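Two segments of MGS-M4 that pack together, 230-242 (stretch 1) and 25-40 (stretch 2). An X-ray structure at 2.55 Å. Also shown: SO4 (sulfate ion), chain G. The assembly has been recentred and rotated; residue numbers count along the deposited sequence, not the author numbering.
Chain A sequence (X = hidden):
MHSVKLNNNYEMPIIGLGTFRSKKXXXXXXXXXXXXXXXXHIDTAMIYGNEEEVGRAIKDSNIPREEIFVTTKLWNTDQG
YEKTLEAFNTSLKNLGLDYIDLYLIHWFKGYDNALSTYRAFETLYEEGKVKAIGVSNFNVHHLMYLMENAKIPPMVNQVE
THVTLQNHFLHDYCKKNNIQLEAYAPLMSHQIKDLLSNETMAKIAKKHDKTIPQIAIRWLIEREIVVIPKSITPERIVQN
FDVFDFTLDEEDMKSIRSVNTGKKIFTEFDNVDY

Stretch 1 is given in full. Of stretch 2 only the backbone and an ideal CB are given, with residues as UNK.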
# COMPACT_ATOMS: atom_id res chain seq x y z
N LYS A 230 -21.21 1.12 -3.07
CA LYS A 230 -21.73 2.41 -3.52
C LYS A 230 -22.54 2.25 -4.81
O LYS A 230 -22.15 1.49 -5.70
CB LYS A 230 -20.59 3.40 -3.74
CG LYS A 230 -19.62 3.52 -2.58
CD LYS A 230 -18.44 4.41 -2.92
CE LYS A 230 -17.39 4.39 -1.83
NZ LYS A 230 -17.89 4.97 -0.55
N SER A 231 -23.65 2.97 -4.90
CA SER A 231 -24.50 2.92 -6.08
C SER A 231 -25.56 4.03 -6.06
O SER A 231 -25.97 4.49 -4.99
CB SER A 231 -25.19 1.56 -6.20
OG SER A 231 -25.97 1.49 -7.39
N ILE A 232 -25.99 4.46 -7.24
CA ILE A 232 -27.09 5.41 -7.36
C ILE A 232 -28.18 4.83 -8.26
O ILE A 232 -29.19 5.48 -8.53
CB ILE A 232 -26.63 6.76 -7.93
CG1 ILE A 232 -25.97 6.57 -9.30
CG2 ILE A 232 -25.69 7.46 -6.96
CD1 ILE A 232 -25.62 7.87 -10.00
N THR A 233 -27.96 3.60 -8.73
CA THR A 233 -28.94 2.91 -9.55
C THR A 233 -29.80 1.99 -8.69
O THR A 233 -29.32 0.97 -8.20
CB THR A 233 -28.26 2.08 -10.66
OG1 THR A 233 -27.35 2.91 -11.39
CG2 THR A 233 -29.30 1.50 -11.60
N PRO A 234 -31.08 2.37 -8.50
CA PRO A 234 -32.04 1.70 -7.61
C PRO A 234 -32.07 0.18 -7.74
O PRO A 234 -32.15 -0.51 -6.72
CB PRO A 234 -33.38 2.30 -8.04
CG PRO A 234 -33.02 3.65 -8.53
CD PRO A 234 -31.69 3.50 -9.21
N GLU A 235 -31.99 -0.33 -8.96
CA GLU A 235 -32.03 -1.77 -9.19
C GLU A 235 -30.84 -2.48 -8.54
O GLU A 235 -31.01 -3.44 -7.80
CB GLU A 235 -32.07 -2.09 -10.68
CG GLU A 235 -31.70 -3.53 -11.01
CD GLU A 235 -32.50 -4.09 -12.16
OE1 GLU A 235 -32.62 -3.40 -13.20
OE2 GLU A 235 -33.00 -5.23 -12.04
N ARG A 236 -29.64 -1.99 -8.83
CA ARG A 236 -28.43 -2.61 -8.31
C ARG A 236 -28.32 -2.44 -6.80
O ARG A 236 -27.68 -3.24 -6.12
CB ARG A 236 -27.19 -2.03 -9.00
CG ARG A 236 -26.29 -3.09 -9.63
CD ARG A 236 -24.97 -2.51 -10.09
NE ARG A 236 -24.08 -3.55 -10.60
CZ ARG A 236 -22.80 -3.36 -10.91
NH1 ARG A 236 -22.26 -2.16 -10.76
NH2 ARG A 236 -22.07 -4.37 -11.37
N ILE A 237 -28.96 -1.40 -6.28
CA ILE A 237 -29.03 -1.19 -4.84
C ILE A 237 -29.80 -2.33 -4.18
O ILE A 237 -29.41 -2.83 -3.12
CB ILE A 237 -29.70 0.15 -4.49
CG1 ILE A 237 -28.91 1.32 -5.08
CG2 ILE A 237 -29.83 0.32 -2.99
CD1 ILE A 237 -29.55 2.67 -4.87
N VAL A 238 -30.89 -2.75 -4.82
CA VAL A 238 -31.69 -3.86 -4.33
C VAL A 238 -30.94 -5.18 -4.49
O VAL A 238 -30.96 -6.03 -3.60
CB VAL A 238 -33.04 -3.95 -5.07
CG1 VAL A 238 -33.85 -5.14 -4.59
CG2 VAL A 238 -33.83 -2.66 -4.89
N GLN A 239 -30.27 -5.34 -5.63
CA GLN A 239 -29.48 -6.53 -5.90
C GLN A 239 -28.35 -6.68 -4.88
O GLN A 239 -28.12 -7.77 -4.35
CB GLN A 239 -28.90 -6.50 -7.31
CG GLN A 239 -29.95 -6.56 -8.41
CD GLN A 239 -29.34 -6.57 -9.80
OE1 GLN A 239 -28.12 -6.43 -9.96
NE2 GLN A 239 -30.17 -6.75 -10.81
N ASN A 240 -27.65 -5.58 -4.62
CA ASN A 240 -26.54 -5.58 -3.67
C ASN A 240 -27.00 -5.91 -2.25
O ASN A 240 -26.19 -6.29 -1.40
CB ASN A 240 -25.83 -4.23 -3.68
CG ASN A 240 -25.00 -4.03 -4.94
OD1 ASN A 240 -25.13 -4.77 -5.91
ND2 ASN A 240 -24.14 -3.02 -4.92
N PHE A 241 -28.30 -5.77 -1.99
CA PHE A 241 -28.86 -6.06 -0.68
C PHE A 241 -29.37 -7.50 -0.60
O PHE A 241 -29.36 -8.11 0.47
CB PHE A 241 -29.98 -5.09 -0.34
CG PHE A 241 -30.46 -5.19 1.08
CD1 PHE A 241 -29.71 -4.66 2.11
CD2 PHE A 241 -31.67 -5.80 1.37
CE1 PHE A 241 -30.15 -4.75 3.42
CE2 PHE A 241 -32.11 -5.89 2.68
CZ PHE A 241 -31.35 -5.36 3.70
N ASP A 242 -29.82 -8.03 -1.74
CA ASP A 242 -30.29 -9.41 -1.79
C ASP A 242 -29.10 -10.36 -1.64
O ASP A 242 -28.64 -10.96 -2.61
CB ASP A 242 -31.03 -9.68 -3.10
CG ASP A 242 -31.74 -11.02 -3.09
OD1 ASP A 242 -32.04 -11.53 -1.99
OD2 ASP A 242 -32.00 -11.56 -4.19
N UNK A 25 -29.62 15.50 -5.89
CA UNK A 25 -30.70 14.56 -5.59
C UNK A 25 -30.43 13.11 -6.00
O UNK A 25 -31.27 12.23 -5.78
CB UNK A 25 -31.98 15.04 -6.28
N UNK A 26 -29.27 12.85 -6.59
CA UNK A 26 -28.88 11.49 -6.91
C UNK A 26 -28.45 10.77 -5.63
O UNK A 26 -28.64 9.56 -5.50
CB UNK A 26 -27.76 11.48 -7.95
N UNK A 27 -27.89 11.53 -4.70
CA UNK A 27 -27.55 11.00 -3.38
C UNK A 27 -28.80 10.85 -2.53
O UNK A 27 -28.94 9.89 -1.78
CB UNK A 27 -26.54 11.91 -2.68
N UNK A 28 -29.71 11.81 -2.67
CA UNK A 28 -30.97 11.79 -1.94
C UNK A 28 -31.82 10.59 -2.33
O UNK A 28 -32.31 9.86 -1.47
CB UNK A 28 -31.75 13.08 -2.19
N UNK A 29 -31.99 10.39 -3.64
CA UNK A 29 -32.80 9.29 -4.15
C UNK A 29 -32.23 7.93 -3.78
O UNK A 29 -32.97 7.02 -3.42
CB UNK A 29 -32.93 9.40 -5.67
N UNK A 30 -30.91 7.80 -3.87
CA UNK A 30 -30.24 6.54 -3.59
C UNK A 30 -30.45 6.08 -2.16
O UNK A 30 -30.71 4.90 -1.91
CB UNK A 30 -28.74 6.67 -3.88
N UNK A 31 -30.35 7.01 -1.21
CA UNK A 31 -30.51 6.70 0.20
C UNK A 31 -31.89 6.11 0.50
O UNK A 31 -31.99 5.07 1.15
CB UNK A 31 -30.28 7.96 1.04
N UNK A 32 -32.94 6.76 0.01
CA UNK A 32 -34.30 6.29 0.26
C UNK A 32 -34.60 5.01 -0.52
O UNK A 32 -35.26 4.11 0.00
CB UNK A 32 -35.31 7.38 -0.11
N UNK A 33 -34.12 4.93 -1.75
CA UNK A 33 -34.28 3.73 -2.56
C UNK A 33 -33.63 2.54 -1.86
O UNK A 33 -34.04 1.39 -2.04
CB UNK A 33 -33.68 3.93 -3.95
N UNK A 34 -32.61 2.83 -1.06
CA UNK A 34 -31.94 1.82 -0.25
C UNK A 34 -32.71 1.56 1.04
O UNK A 34 -32.94 0.41 1.41
CB UNK A 34 -30.51 2.25 0.07
N UNK A 35 -33.11 2.63 1.71
CA UNK A 35 -33.85 2.53 2.97
C UNK A 35 -35.16 1.76 2.79
O UNK A 35 -35.55 0.97 3.65
CB UNK A 35 -34.14 3.93 3.53
N UNK A 36 -35.84 2.00 1.67
CA UNK A 36 -37.06 1.28 1.35
C UNK A 36 -36.75 -0.18 1.03
O UNK A 36 -37.57 -1.06 1.29
CB UNK A 36 -37.78 1.94 0.18
N UNK A 37 -35.57 -0.42 0.47
CA UNK A 37 -35.16 -1.75 0.09
C UNK A 37 -34.81 -2.64 1.27
O UNK A 37 -34.80 -3.86 1.16
CB UNK A 37 -33.96 -1.66 -0.86
N UNK A 38 -34.53 -2.02 2.41
CA UNK A 38 -34.21 -2.76 3.62
C UNK A 38 -32.93 -2.32 4.30
O UNK A 38 -32.59 -2.82 5.37
CB UNK A 38 -34.11 -4.25 3.29
N UNK A 39 -32.21 -1.40 3.67
CA UNK A 39 -30.98 -0.86 4.24
C UNK A 39 -31.25 -0.14 5.55
O UNK A 39 -32.22 0.61 5.67
CB UNK A 39 -30.31 0.09 3.25
N UNK A 40 -30.39 -0.37 6.54
CA UNK A 40 -30.47 0.34 7.81
C UNK A 40 -29.10 0.92 8.16
O UNK A 40 -28.81 1.21 9.32
CB UNK A 40 -30.97 -0.59 8.92
S SO4 G . -18.04 0.05 -5.07
O1 SO4 G . -18.57 0.60 -6.31
O2 SO4 G . -17.61 1.15 -4.20
O3 SO4 G . -19.09 -0.71 -4.39
O4 SO4 G . -16.91 -0.82 -5.35

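A helix begins at position 26, and its axis approaches that of the helix beginning at Pro 234 to 9.4 Å, with 39° between their N-to-C directions. Position 25 precedes the helix, and its ideal CB has nothing of stretch 1 within 5.5 Å. Stretch 1 sets no limit here, but the positive phi (63°) favours Gly, Asn or Asp; it is Asn 25, at the N-cap position, whose side chain makes no capping bond.

At position 26 the bond points sideways, with CG2 of Ile 232 4.6 Å from the ideal CB. A small or polar residue near a helix start, or an aliphatic one, would fit. It is Asp 26, whose OD1 lies 4.3 Å from Ile 232 CD1, a loose contact. Positions 27 and 28 meet nothing of stretch 1 and leave the choice open; they are Ala 27 and Tyr 28. Position 29 points toward stretch 1 but still finds no atom near its CB, so a polar residue is as plausible as any; it is Asn 29.

Position 30 is tighter. Its CB points at the turn before the helix, 3.7 Å from Ser 231 O and 4.2 Å from Ile 237 CD1, while the CA atoms of position 30 and Ile 232 are only 5.0 Å apart. A small side chain suits such an approach, and Ala 30 supplies a methyl that packs against both isoleucines.

Positions 31 and 32 lack neighbours in stretch 1 and are Val 31 and Lys 32. Position 33 faces Pro 234 CB and Ile 237 CD1, each 4.4 Å from its CB, an apolar setting for a small or modest aliphatic residue; Ala 33 touches both. Position 34 points sideways, yet its CB is 3.7 Å from Ile 237 CG2, again favouring something small and apolar: Ala 34. Positions 35 and 36 are out of reach and unconstrained by stretch 1; they are Leu 35 and Glu 36.

At position 37 a CB would lie 3.2 Å from the carbonyl O of position 34, so a residue without one fits comfortably: Gly 37, whose O is 3.7 Å from Phe 241 CD2. Position 38 is decisive. Its phi of 129° calls for glycine, and an ideal CB would clash with Phe 241 CE2 at 2.7 Å. Gly 38 lets its O approach Phe 241 CZ to 3.3 Å.

Position 39 starts sideways, but a long side chain could run back along Phe 241 to the carbonyl of Ile 237; an aromatic donor would serve both. Tyr 39 (chi1 m) donates from OH to Ile 237 O at 2.7 Å, and its ring lies obliquely to that of Phe 241. Position 40 is free of stretch 1; Arg 40 bonds through NH1 to Tyr 39 O at 2.8 Å.

Stretch 2, residues 25-40: NDAYNAVKAALEGGYR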
# COMPACT_ATOMS: atom_id res chain seq x y z
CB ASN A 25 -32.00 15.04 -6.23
CG ASN A 25 -32.45 16.39 -5.69
OD1 ASN A 25 -32.17 16.74 -4.54
ND2 ASN A 25 -33.14 17.16 -6.52
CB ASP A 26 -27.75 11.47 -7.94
CG ASP A 26 -28.21 11.88 -9.32
OD1 ASP A 26 -28.62 11.00 -10.11
OD2 ASP A 26 -28.17 13.10 -9.62
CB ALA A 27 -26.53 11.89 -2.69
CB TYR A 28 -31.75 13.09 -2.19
CG TYR A 28 -33.18 13.06 -1.68
CD1 TYR A 28 -33.47 13.33 -0.35
CD2 TYR A 28 -34.23 12.76 -2.53
CE1 TYR A 28 -34.77 13.30 0.12
CE2 TYR A 28 -35.54 12.73 -2.08
CZ TYR A 28 -35.80 13.00 -0.75
OH TYR A 28 -37.09 12.97 -0.29
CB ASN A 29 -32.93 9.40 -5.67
CG ASN A 29 -33.81 10.56 -6.10
OD1 ASN A 29 -34.71 10.98 -5.38
ND2 ASN A 29 -33.54 11.09 -7.29
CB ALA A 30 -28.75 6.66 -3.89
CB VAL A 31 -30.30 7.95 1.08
CG1 VAL A 31 -30.75 7.69 2.51
CG2 VAL A 31 -28.84 8.38 1.05
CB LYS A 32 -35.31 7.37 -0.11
CG LYS A 32 -36.75 6.96 0.19
CD LYS A 32 -37.39 7.91 1.18
CE LYS A 32 -37.35 9.34 0.67
NZ LYS A 32 -38.09 10.26 1.56
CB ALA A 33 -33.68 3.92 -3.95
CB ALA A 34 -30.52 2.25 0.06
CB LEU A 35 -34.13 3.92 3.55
CG LEU A 35 -32.96 4.62 4.24
CD1 LEU A 35 -33.34 6.03 4.64
CD2 LEU A 35 -32.50 3.82 5.46
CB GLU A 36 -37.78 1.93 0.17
CG GLU A 36 -38.32 3.33 0.46
CD GLU A 36 -38.92 3.98 -0.78
OE1 GLU A 36 -39.46 5.10 -0.66
OE2 GLU A 36 -38.85 3.37 -1.87
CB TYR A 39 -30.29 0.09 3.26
CG TYR A 39 -29.58 -0.58 2.11
CD1 TYR A 39 -30.29 -1.10 1.04
CD2 TYR A 39 -28.20 -0.67 2.08
CE1 TYR A 39 -29.65 -1.70 -0.03
CE2 TYR A 39 -27.54 -1.28 1.02
CZ TYR A 39 -28.27 -1.79 -0.03
OH TYR A 39 -27.63 -2.39 -1.09
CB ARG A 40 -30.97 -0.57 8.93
CG ARG A 40 -32.43 -0.98 8.78
CD ARG A 40 -33.34 0.24 8.74
NE ARG A 40 -34.75 -0.13 8.67
CZ ARG A 40 -35.42 -0.32 7.54
NH1 ARG A 40 -34.80 -0.19 6.37
NH2 ARG A 40 -36.70 -0.65 7.57
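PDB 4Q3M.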